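Local coordinates for hemin ABC transporter, periplasmic hemin-binding protein HutB (Vibrio cholerae, PDB 5KHL) that probably binds heme (hemin) in the periplasm and hands it to the membrane components of an ABC transporter for import into the cell, at residues L153-H158 and E198-M203; N164-G167 and V171-T174; P205-V210 and Q263-L268; E216-A221 and L225-M230. One frame throughout, in Å; residues are numbered along the deposited sequence.

Contact 1: residues L153-H158 and E198-M203; sequences LFLLLH and ESMIEM
The surface where Leu153 and Leu155 meet Met200 and Met203 contains no flat group; the strand's ring, Phe154, alternates with these leucines and turns to the other face of the sheet. Pro172 CB sits over one face of that ring, 3.6 Å from Phe154 CG. Leu156 CD1 lies at the ring edge, in its plane. The contact itself belongs to the C-terminal lobe of a two-lobed periplasmic binding protein. Strand 152-156 is the middle strand of a five-stranded mixed sheet, and helix 197-203 is the helical part of a beta-alpha-beta crossover from strand 192-194 to strand 207-210. The short axes run nearly antiparallel, at 157°, and approach to 11.6 Å, a gap that long, unbranched or late-branching apolar side chains can bridge. Leu153 and Met203 cross at about a right angle, with Leu153 CD2 3.8 Å from Met203 SD and the other methyl, CD1, slightly farther from the sulfur. Leu153 CD1 also lies 4.3 Å from Met200 CG, so this leucine is wedged between the two methionines, one helical turn apart. Methionine suits the helix side because its flexible thioether can shape itself to a neighbour without polar demands. Met200 CG is anti to the backbone N (chi1 -166°), and a bend at chi3 of -65° turns the terminal methyl toward the strand. That methyl meets Leu155 tip to tip, Met200 CE resting 3.9 Å from Leu155 CD2 and 4.0 Å from Leu155 CD1.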
loop_
_atom_site.group_PDB
_atom_site.type_symbol
_atom_site.label_atom_id
_atom_site.label_comp_id
_atom_site.label_asym_id
_atom_site.label_seq_id
_atom_site.Cartn_x
_atom_site.Cartn_y
_atom_site.Cartn_z
ATOM N N LEU A 153 -2.856 -14.449 7.784
ATOM C CA LEU A 153 -3.843 -13.387 7.921
ATOM C C LEU A 153 -3.160 -12.064 8.154
ATOM O O LEU A 153 -2.113 -11.994 8.808
ATOM C CB LEU A 153 -4.806 -13.652 9.082
ATOM C CG LEU A 153 -5.866 -14.746 8.997
ATOM C CD1 LEU A 153 -6.462 -14.930 10.389
ATOM C CD2 LEU A 153 -6.944 -14.418 7.971
ATOM N N PHE A 154 -3.775 -11.008 7.637
ATOM C CA PHE A 154 -3.385 -9.671 8.010
ATOM C C PHE A 154 -4.406 -9.087 8.985
ATOM O O PHE A 154 -5.593 -9.025 8.684
ATOM C CB PHE A 154 -3.251 -8.770 6.788
ATOM C CG PHE A 154 -2.881 -7.359 7.131
ATOM C CD1 PHE A 154 -1.562 -6.980 7.193
ATOM C CD2 PHE A 154 -3.858 -6.423 7.422
ATOM C CE1 PHE A 154 -1.228 -5.677 7.516
ATOM C CE2 PHE A 154 -3.535 -5.134 7.744
ATOM C CZ PHE A 154 -2.223 -4.755 7.787
ATOM N N LEU A 155 -3.926 -8.659 10.149
ATOM C CA LEU A 155 -4.784 -8.060 11.168
ATOM C C LEU A 155 -4.565 -6.554 11.276
ATOM O O LEU A 155 -3.433 -6.064 11.384
ATOM C CB LEU A 155 -4.551 -8.703 12.539
ATOM C CG LEU A 155 -4.879 -10.187 12.695
ATOM C CD1 LEU A 155 -4.581 -10.616 14.108
ATOM C CD2 LEU A 155 -6.324 -10.502 12.320
ATOM N N LEU A 156 -5.667 -5.827 11.222
ATOM C CA LEU A 156 -5.642 -4.388 11.353
ATOM C C LEU A 156 -6.059 -4.110 12.772
ATOM O O LEU A 156 -7.238 -4.233 13.104
ATOM C CB LEU A 156 -6.587 -3.736 10.350
ATOM C CG LEU A 156 -6.334 -2.282 9.975
ATOM C CD1 LEU A 156 -5.010 -2.138 9.246
ATOM C CD2 LEU A 156 -7.468 -1.769 9.109
ATOM N N LEU A 157 -5.083 -3.785 13.616
ATOM C CA LEU A 157 -5.325 -3.595 15.049
ATOM C C LEU A 157 -5.279 -2.115 15.410
ATOM O O LEU A 157 -4.438 -1.384 14.898
ATOM C CB LEU A 157 -4.295 -4.379 15.873
ATOM C CG LEU A 157 -4.135 -5.870 15.532
ATOM C CD1 LEU A 157 -2.945 -6.512 16.222
ATOM C CD2 LEU A 157 -5.393 -6.642 15.868
ATOM N N HIS A 158 -6.200 -1.667 16.262
ATOM C CA HIS A 158 -6.155 -0.301 16.804
ATOM C C HIS A 158 -6.424 -0.298 18.304
ATOM O O HIS A 158 -7.018 -1.231 18.853
ATOM C CB HIS A 158 -7.166 0.627 16.116
ATOM C CG HIS A 158 -6.800 0.985 14.701
ATOM N ND1 HIS A 158 -5.593 0.668 14.142
ATOM C CD2 HIS A 158 -7.515 1.633 13.743
ATOM C CE1 HIS A 158 -5.561 1.102 12.883
ATOM N NE2 HIS A 158 -6.710 1.689 12.626
ATOM N N GLU A 198 -13.891 -16.444 16.882
ATOM C CA GLU A 198 -14.169 -17.812 16.420
ATOM C C GLU A 198 -13.611 -18.096 15.019
ATOM O O GLU A 198 -13.014 -19.166 14.801
ATOM C CB GLU A 198 -15.670 -18.092 16.413
ATOM C CG GLU A 198 -16.325 -17.919 17.770
ATOM C CD GLU A 198 -17.566 -17.038 17.701
ATOM O OE1 GLU A 198 -18.683 -17.548 17.938
ATOM O OE2 GLU A 198 -17.415 -15.833 17.398
ATOM N N SER A 199 -13.823 -17.163 14.084
ATOM C CA SER A 199 -13.308 -17.284 12.723
ATOM C C SER A 199 -11.787 -17.419 12.750
ATOM O O SER A 199 -11.222 -18.243 12.032
ATOM C CB SER A 199 -13.720 -16.075 11.876
ATOM O OG SER A 199 -15.131 -15.940 11.798
ATOM N N MET A 200 -11.138 -16.615 13.599
ATOM C CA MET A 200 -9.689 -16.634 13.720
ATOM C C MET A 200 -9.207 -17.986 14.204
ATOM O O MET A 200 -8.293 -18.578 13.617
ATOM C CB MET A 200 -9.193 -15.545 14.655
ATOM C CG MET A 200 -7.692 -15.333 14.511
ATOM S SD MET A 200 -7.054 -14.161 15.706
ATOM C CE MET A 200 -7.876 -12.661 15.192
ATOM N N ILE A 201 -9.820 -18.476 15.271
ATOM C CA ILE A 201 -9.551 -19.832 15.729
ATOM C C ILE A 201 -9.752 -20.850 14.594
ATOM O O ILE A 201 -8.926 -21.744 14.391
ATOM C CB ILE A 201 -10.456 -20.225 16.895
ATOM C CG1 ILE A 201 -10.242 -19.308 18.093
ATOM C CG2 ILE A 201 -10.194 -21.645 17.300
ATOM C CD1 ILE A 201 -11.232 -19.588 19.227
ATOM N N GLU A 202 -10.847 -20.694 13.854
ATOM C CA GLU A 202 -11.169 -21.601 12.764
ATOM C C GLU A 202 -10.142 -21.543 11.630
ATOM O O GLU A 202 -9.739 -22.586 11.108
ATOM C CB GLU A 202 -12.574 -21.301 12.218
ATOM C CG GLU A 202 -13.059 -22.290 11.165
ATOM C CD GLU A 202 -12.810 -23.749 11.550
ATOM O OE1 GLU A 202 -12.477 -24.547 10.645
ATOM O OE2 GLU A 202 -12.951 -24.114 12.742
ATOM N N MET A 203 -9.718 -20.329 11.270
ATOM C CA MET A 203 -8.799 -20.110 10.141
ATOM C C MET A 203 -7.374 -20.599 10.398
ATOM O O MET A 203 -6.608 -20.818 9.465
ATOM C CB MET A 203 -8.755 -18.628 9.766
ATOM C CG MET A 203 -10.026 -18.122 9.156
ATOM S SD MET A 203 -10.050 -16.332 9.048
ATOM C CE MET A 203 -11.775 -16.032 8.619
#

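Contact 2: residues N164-G167 and V171-T174; sequences NVAG and VPDT
A strand-to-helix connection in the C-terminal lobe brings Ala166 and Gly167, at the end of strand 164-166, against Pro172 and Asp173 in the first turn of helix 171-178. Three residues separate the segments, so a short loop leads from the strand end into the helix, and Ala166 and Asp173 have their CA atoms 6.2 Å apart. Ala166 CB points at the helix and presses on the proline ring, 3.8 Å from Pro172 CB and 4.1 Å from Pro172 CG. A single methyl suits such a close approach, and proline suits the first turn of a helix, where backbone N-H groups have no acceptor within the helix, so its missing hydrogen costs no helical bond. The second half of the contact is polar on one side only: Gly167 O lies 3.2 Å from Asp173 CB, a tight approach of carbonyl to methylene. The same oxygen accepts a hydrogen bond from Thr170 OG1, which in turn receives the backbone N-H of Asp173, so the threonine ties the loop to the start of the helix. The carboxylate of Asp173 finds its partner outside the two segments: OD2 is bound by Asn183 ND2, whose amide also serves Ala166 O. Asn183 thereby fastens strand end and helix together. Thr174 OG1 bonds to Ser105 O, in the loop between strand 97-100 and helix 107-120, and so joins the two lobes. An antiparallel strand pair, 152-156 with 164-166, is here continued into a helix that packs through Pro172 on the Phe154 face of the sheet, as in a layered alpha/beta lobe of a periplasmic binding protein.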
loop_
_atom_site.group_PDB
_atom_site.type_symbol
_atom_site.label_atom_id
_atom_site.label_comp_id
_atom_site.label_asym_id
_atom_site.label_seq_id
_atom_site.Cartn_x
_atom_site.Cartn_y
_atom_site.Cartn_z
ATOM N N ASN A 164 -9.610 -5.850 13.264
ATOM C CA ASN A 164 -10.099 -6.110 11.913
ATOM C C ASN A 164 -9.214 -7.052 11.107
ATOM O O ASN A 164 -8.070 -7.326 11.469
ATOM C CB ASN A 164 -10.260 -4.804 11.144
ATOM C CG ASN A 164 -11.620 -4.201 11.323
ATOM O OD1 ASN A 164 -12.213 -4.298 12.392
ATOM N ND2 ASN A 164 -12.135 -3.588 10.272
ATOM N N VAL A 165 -9.763 -7.546 10.003
ATOM C CA VAL A 165 -9.019 -8.420 9.116
ATOM C C VAL A 165 -9.169 -7.989 7.649
ATOM O O VAL A 165 -10.178 -7.409 7.256
ATOM C CB VAL A 165 -9.468 -9.873 9.291
ATOM C CG1 VAL A 165 -10.872 -10.073 8.726
ATOM C CG2 VAL A 165 -8.453 -10.828 8.633
ATOM N N ALA A 166 -8.137 -8.250 6.855
ATOM C CA ALA A 166 -8.209 -8.000 5.425
ATOM C C ALA A 166 -8.745 -9.210 4.702
ATOM O O ALA A 166 -8.082 -10.245 4.631
ATOM C CB ALA A 166 -6.847 -7.632 4.874
ATOM N N GLY A 167 -9.956 -9.077 4.174
ATOM C CA GLY A 167 -10.534 -10.096 3.324
ATOM C C GLY A 167 -10.185 -9.841 1.873
ATOM O O GLY A 167 -9.121 -9.300 1.566
ATOM N N VAL A 171 -5.081 -4.747 -0.528
ATOM C CA VAL A 171 -3.657 -4.903 -0.799
ATOM C C VAL A 171 -3.028 -5.997 0.094
ATOM O O VAL A 171 -2.222 -6.781 -0.390
ATOM C CB VAL A 171 -2.892 -3.550 -0.641
ATOM C CG1 VAL A 171 -1.428 -3.689 -1.030
ATOM C CG2 VAL A 171 -3.551 -2.485 -1.478
ATOM N N PRO A 172 -3.397 -6.070 1.393
ATOM C CA PRO A 172 -2.862 -7.200 2.158
ATOM C C PRO A 172 -3.322 -8.565 1.640
ATOM O O PRO A 172 -2.554 -9.509 1.717
ATOM C CB PRO A 172 -3.390 -6.938 3.569
ATOM C CG PRO A 172 -3.533 -5.501 3.626
ATOM C CD PRO A 172 -4.049 -5.103 2.287
ATOM N N ASP A 173 -4.526 -8.670 1.095
ATOM C CA ASP A 173 -4.926 -9.928 0.470
ATOM C C ASP A 173 -4.077 -10.292 -0.746
ATOM O O ASP A 173 -3.680 -11.445 -0.903
ATOM C CB ASP A 173 -6.388 -9.902 0.047
ATOM C CG ASP A 173 -6.783 -11.165 -0.682
ATOM O OD1 ASP A 173 -7.076 -11.102 -1.891
ATOM O OD2 ASP A 173 -6.745 -12.226 -0.037
ATOM N N THR A 174 -3.815 -9.319 -1.612
ATOM C CA THR A 174 -3.038 -9.571 -2.819
ATOM C C THR A 174 -1.612 -10.015 -2.459
ATOM O O THR A 174 -1.049 -10.945 -3.071
ATOM C CB THR A 174 -2.992 -8.314 -3.702
ATOM O OG1 THR A 174 -4.316 -7.950 -4.086
ATOM C CG2 THR A 174 -2.152 -8.515 -4.941
#

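Contact 3: residues P205-V210 and Q263-L268; sequences PDMVLV and QRIQTL
Apolar contacts join Met207 and Leu209, alternate residues of strand 207-210, to Ile265 and Leu268 of the C-terminal helix 256-269. Ile265 is shared: its branch methyl CG2 lies 3.8 Å from Met207 SD and 3.9 Å from Leu209 CD2. Leu209 meets the isoleucine tip to tip, whereas Met207 slants across it. Beta-branching places CG2 close to the helix backbone and anti to the backbone N, from where it can fill the space between the two strand side chains. Met207 runs extended from the sheet until a bend at chi3 (-85°) swings the methyl round, leaving CE 4.1 Å from Leu268 CB. Leu268 stands at about a right angle to the methionine, at the more exposed margin of the contact, and also touches Val243 of the neighbouring edge strand.

Polar interactions lie around this core and hold the helix from other directions. Gln266, whose side chain leaves the helix away from the strand, is buried, and its NE2 reaches two backbone oxygens, Ile179 O and Leu141 O, the second of them in the long helix 125-143. Arg264 bonds through NH2 to Ala244 O and forms a salt bridge with Glu261.

The backbones contribute by their course. Strand and helix run nearly antiparallel, at 152°, with their axes 11.3 Å apart at closest approach, a spacing bridged wholly by side chains. A helix laid along the face of a sheet opposite to that carrying helix 197-203 completes the three-layer alpha/beta/alpha sandwich of the C-terminal lobe, as in other binding proteins of this family.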
loop_
_atom_site.group_PDB
_atom_site.type_symbol
_atom_site.label_atom_id
_atom_site.label_comp_id
_atom_site.label_asym_id
_atom_site.label_seq_id
_atom_site.Cartn_x
_atom_site.Cartn_y
_atom_site.Cartn_z
ATOM N N PRO A 205 -4.364 -19.423 11.279
ATOM C CA PRO A 205 -3.229 -18.859 10.540
ATOM C C PRO A 205 -1.879 -19.394 11.026
ATOM O O PRO A 205 -1.692 -19.608 12.227
ATOM C CB PRO A 205 -3.338 -17.356 10.823
ATOM C CG PRO A 205 -4.047 -17.278 12.142
ATOM C CD PRO A 205 -5.042 -18.403 12.108
ATOM N N ASP A 206 -0.958 -19.623 10.094
ATOM C CA ASP A 206 0.415 -19.990 10.424
ATOM C C ASP A 206 1.229 -18.736 10.701
ATOM O O ASP A 206 2.196 -18.740 11.480
ATOM C CB ASP A 206 1.037 -20.789 9.285
ATOM C CG ASP A 206 0.254 -22.049 8.965
ATOM O OD1 ASP A 206 0.212 -22.943 9.831
ATOM O OD2 ASP A 206 -0.311 -22.146 7.856
ATOM N N MET A 207 0.823 -17.647 10.064
ATOM C CA MET A 207 1.499 -16.384 10.256
ATOM C C MET A 207 0.500 -15.249 10.296
ATOM O O MET A 207 -0.431 -15.185 9.492
ATOM C CB MET A 207 2.521 -16.150 9.136
ATOM C CG MET A 207 3.235 -14.801 9.235
ATOM S SD MET A 207 4.270 -14.433 7.803
ATOM C CE MET A 207 5.778 -15.281 8.262
ATOM N N VAL A 208 0.699 -14.336 11.225
ATOM C CA VAL A 208 -0.127 -13.151 11.225
ATOM C C VAL A 208 0.732 -11.935 10.861
ATOM O O VAL A 208 1.837 -11.761 11.378
ATOM C CB VAL A 208 -0.825 -12.979 12.580
ATOM C CG1 VAL A 208 -1.488 -11.613 12.696
ATOM C CG2 VAL A 208 -1.827 -14.111 12.779
ATOM N N LEU A 209 0.236 -11.125 9.930
ATOM C CA LEU A 209 0.871 -9.851 9.589
ATOM C C LEU A 209 0.125 -8.701 10.283
ATOM O O LEU A 209 -1.104 -8.751 10.398
ATOM C CB LEU A 209 0.886 -9.643 8.074
ATOM C CG LEU A 209 1.512 -10.741 7.212
ATOM C CD1 LEU A 209 1.429 -10.388 5.718
ATOM C CD2 LEU A 209 2.958 -11.013 7.645
ATOM N N VAL A 210 0.839 -7.668 10.735
ATOM C CA VAL A 210 0.161 -6.636 11.523
ATOM C C VAL A 210 0.227 -5.224 10.967
ATOM O O VAL A 210 1.270 -4.774 10.500
ATOM C CB VAL A 210 0.681 -6.604 12.960
ATOM C CG1 VAL A 210 0.648 -5.195 13.520
ATOM C CG2 VAL A 210 -0.162 -7.527 13.825
ATOM N N GLN A 263 8.282 -10.154 -0.994
ATOM C CA GLN A 263 9.510 -10.957 -1.080
ATOM C C GLN A 263 10.089 -11.175 0.296
ATOM O O GLN A 263 10.375 -12.310 0.691
ATOM C CB GLN A 263 10.585 -10.294 -1.950
ATOM C CG GLN A 263 10.239 -10.071 -3.406
ATOM C CD GLN A 263 11.351 -9.336 -4.148
ATOM O OE1 GLN A 263 12.524 -9.681 -4.021
ATOM N NE2 GLN A 263 10.983 -8.310 -4.911
ATOM N N ARG A 264 10.261 -10.072 1.019
ATOM C CA ARG A 264 10.877 -10.109 2.336
ATOM C C ARG A 264 10.092 -11.009 3.276
ATOM O O ARG A 264 10.681 -11.731 4.069
ATOM C CB ARG A 264 10.998 -8.708 2.938
ATOM C CG ARG A 264 11.737 -8.719 4.280
ATOM C CD ARG A 264 11.709 -7.369 4.970
ATOM N NE ARG A 264 10.342 -6.938 5.242
ATOM C CZ ARG A 264 9.651 -7.274 6.323
ATOM N NH1 ARG A 264 10.193 -8.039 7.255
ATOM N NH2 ARG A 264 8.416 -6.840 6.468
ATOM N N ILE A 265 8.767 -10.992 3.176
ATOM C CA ILE A 265 7.944 -11.827 4.048
ATOM C C ILE A 265 7.889 -13.291 3.572
ATOM O O ILE A 265 7.871 -14.205 4.386
ATOM C CB ILE A 265 6.520 -11.265 4.178
ATOM C CG1 ILE A 265 6.573 -9.848 4.748
ATOM C CG2 ILE A 265 5.669 -12.139 5.121
ATOM C CD1 ILE A 265 5.319 -9.072 4.546
ATOM N N GLN A 266 7.903 -13.526 2.267
ATOM C CA GLN A 266 7.915 -14.908 1.749
ATOM C C GLN A 266 9.148 -15.674 2.227
ATOM O O GLN A 266 9.091 -16.871 2.492
ATOM C CB GLN A 266 7.852 -14.913 0.215
ATOM C CG GLN A 266 7.767 -16.293 -0.406
ATOM C CD GLN A 266 7.687 -16.258 -1.943
ATOM O OE1 GLN A 266 8.591 -15.756 -2.614
ATOM N NE2 GLN A 266 6.601 -16.792 -2.495
ATOM N N THR A 267 10.265 -14.969 2.334
ATOM C CA THR A 267 11.493 -15.546 2.833
ATOM C C THR A 267 11.302 -15.977 4.293
ATOM O O THR A 267 11.897 -16.958 4.756
ATOM C CB THR A 267 12.663 -14.532 2.704
ATOM O OG1 THR A 267 12.953 -14.312 1.321
ATOM C CG2 THR A 267 13.921 -15.030 3.404
ATOM N N LEU A 268 10.461 -15.248 5.021
ATOM C CA LEU A 268 10.179 -15.596 6.422
ATOM C C LEU A 268 9.223 -16.779 6.518
ATOM O O LEU A 268 9.366 -17.623 7.413
ATOM C CB LEU A 268 9.603 -14.394 7.173
ATOM C CG LEU A 268 10.548 -13.191 7.210
ATOM C CD1 LEU A 268 9.847 -11.944 7.718
ATOM C CD2 LEU A 268 11.763 -13.518 8.072
#

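Contact 4: residues E216-A221 and L225-M230; sequences EKLGGA and LNAVPM
Leu218 reaches from a surface loop to Ala227 in the last turn of helix 221-227. Its CB already points at the helix; from there chi1 of -131°, well away from a staggered value, carries CG over the helix end. At the fork CD1 comes to 4.1 Å from Ala227 CB, and CD2 is little farther, so both methyls face the small alanine side chain from one side. Alanine suits this spot, since it lets the leucine settle close to the helix surface. The loop that delivers Leu218 leads from strand 207-210 into the helix, and Gly220 occupies the N-cap position. Just ahead of it, Gly219 has a backbone conformation that would jam a side chain against the preceding carbonyl O; the two glycines lead the chain into the first helical turn. That turn is closed by Leu225 N, which donates to Ala221 O at 3.0 Å in a nearly straight bond (172°), the i to i+4 pattern of an alpha helix. Leu225 CB also lies beside the same oxygen, at 3.5 Å, while the rest of the leucine packs on Leu231 and on Ile242 of edge strand 242-244. After Ala227 the chain leaves the helix at Val228, whose buried side chain rests on Met197 of helix 197-203.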
loop_
_atom_site.group_PDB
_atom_site.type_symbol
_atom_site.label_atom_id
_atom_site.label_comp_id
_atom_site.label_asym_id
_atom_site.label_seq_id
_atom_site.Cartn_x
_atom_site.Cartn_y
_atom_site.Cartn_z
ATOM N N GLU A 216 2.968 -1.010 16.436
ATOM C CA GLU A 216 3.620 -1.416 17.667
ATOM C C GLU A 216 4.711 -0.396 17.980
ATOM O O GLU A 216 5.768 -0.451 17.337
ATOM C CB GLU A 216 4.208 -2.822 17.541
ATOM C CG GLU A 216 4.525 -3.195 16.108
ATOM C CD GLU A 216 5.326 -4.458 16.023
ATOM O OE1 GLU A 216 5.090 -5.234 15.080
ATOM O OE2 GLU A 216 6.197 -4.665 16.900
ATOM N N LYS A 217 4.488 0.565 18.888
ATOM C CA LYS A 217 3.228 0.944 19.574
ATOM C C LYS A 217 2.493 -0.128 20.378
ATOM O O LYS A 217 1.310 0.022 20.690
ATOM C CB LYS A 217 2.241 1.569 18.571
ATOM C CG LYS A 217 1.275 2.573 19.213
ATOM C CD LYS A 217 0.393 3.236 18.170
ATOM C CE LYS A 217 1.233 4.113 17.254
ATOM N NZ LYS A 217 0.454 5.166 16.536
ATOM N N LEU A 218 3.190 -1.197 20.728
ATOM C CA LEU A 218 2.593 -2.232 21.560
ATOM C C LEU A 218 3.700 -3.055 22.188
ATOM O O LEU A 218 3.557 -3.595 23.286
ATOM C CB LEU A 218 1.647 -3.123 20.747
ATOM C CG LEU A 218 0.252 -3.367 21.343
ATOM C CD1 LEU A 218 -0.766 -3.685 20.245
ATOM C CD2 LEU A 218 0.282 -4.472 22.407
ATOM N N GLY A 219 4.830 -3.098 21.494
ATOM C CA GLY A 219 5.939 -3.952 21.864
ATOM C C GLY A 219 6.370 -4.690 20.615
ATOM O O GLY A 219 7.219 -4.224 19.851
ATOM N N GLY A 220 5.757 -5.842 20.390
ATOM C CA GLY A 220 6.098 -6.670 19.256
ATOM C C GLY A 220 5.275 -7.933 19.299
ATOM O O GLY A 220 4.167 -7.920 19.845
ATOM N N ALA A 221 5.832 -9.012 18.743
ATOM C CA ALA A 221 5.177 -10.320 18.660
ATOM C C ALA A 221 4.402 -10.683 19.923
ATOM O O ALA A 221 3.174 -10.753 19.901
ATOM C CB ALA A 221 6.208 -11.405 18.353
ATOM N N LEU A 225 0.289 -10.634 20.594
ATOM C CA LEU A 225 -0.254 -11.811 21.253
ATOM C C LEU A 225 -0.979 -11.422 22.546
ATOM O O LEU A 225 -2.051 -11.956 22.835
ATOM C CB LEU A 225 0.857 -12.821 21.550
ATOM C CG LEU A 225 0.861 -14.163 20.816
ATOM C CD1 LEU A 225 2.137 -14.925 21.157
ATOM C CD2 LEU A 225 -0.376 -14.993 21.172
ATOM N N ASN A 226 -0.396 -10.503 23.322
ATOM C CA ASN A 226 -1.068 -9.986 24.516
ATOM C C ASN A 226 -2.382 -9.328 24.111
ATOM O O ASN A 226 -3.379 -9.413 24.827
ATOM C CB ASN A 226 -0.193 -8.969 25.280
ATOM C CG ASN A 226 0.968 -9.609 26.030
ATOM O OD1 ASN A 226 0.925 -10.781 26.395
ATOM N ND2 ASN A 226 2.013 -8.824 26.272
ATOM N N ALA A 227 -2.364 -8.688 22.944
ATOM C CA ALA A 227 -3.486 -7.891 22.458
ATOM C C ALA A 227 -4.621 -8.766 21.940
ATOM O O ALA A 227 -5.803 -8.427 22.079
ATOM C CB ALA A 227 -3.011 -6.932 21.358
ATOM N N VAL A 228 -4.244 -9.890 21.333
ATOM C CA VAL A 228 -5.188 -10.804 20.700
ATOM C C VAL A 228 -4.989 -12.219 21.239
ATOM O O VAL A 228 -4.449 -13.096 20.548
ATOM C CB VAL A 228 -5.014 -10.785 19.185
ATOM C CG1 VAL A 228 -6.071 -11.663 18.502
ATOM C CG2 VAL A 228 -5.090 -9.357 18.693
ATOM N N PRO A 229 -5.461 -12.451 22.472
ATOM C CA PRO A 229 -5.095 -13.623 23.276
ATOM C C PRO A 229 -5.566 -14.951 22.680
ATOM O O PRO A 229 -5.157 -16.013 23.161
ATOM C CB PRO A 229 -5.787 -13.366 24.619
ATOM C CG PRO A 229 -6.656 -12.146 24.423
ATOM C CD PRO A 229 -6.681 -11.802 22.978
ATOM N N MET A 230 -6.409 -14.894 21.653
ATOM C CA MET A 230 -6.927 -16.112 21.041
ATOM C C MET A 230 -5.987 -16.646 19.964
ATOM O O MET A 230 -6.162 -17.772 19.485
ATOM C CB MET A 230 -8.330 -15.874 20.470
ATOM C CG MET A 230 -9.360 -15.446 21.515
ATOM S SD MET A 230 -9.519 -16.536 22.953
ATOM C CE MET A 230 -9.936 -18.089 22.173
#

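Overall arrangement
From the N terminus, the chain crosses the first lobe and the long helix 125-143 before strand 152-156 opens contact 1, whose loop closes at helix 197-203. Contact 2 is nested inside that loop; its strand 164-166 pairs with strand 152-156. After contact 1 has closed, strand 207-210 opens contact 3 and pairs with the other edge of strand 152-156. That loop, the wider of the two, contains contact 4 and ends at helix 256-269. Contacts 1 and 3 therefore follow in series, and none cross. They clothe opposite faces of one sheet, and contact 4 joins contact 1 through Val228, which packs on Met200 and Leu157. Contacts 2 and 4 do not touch.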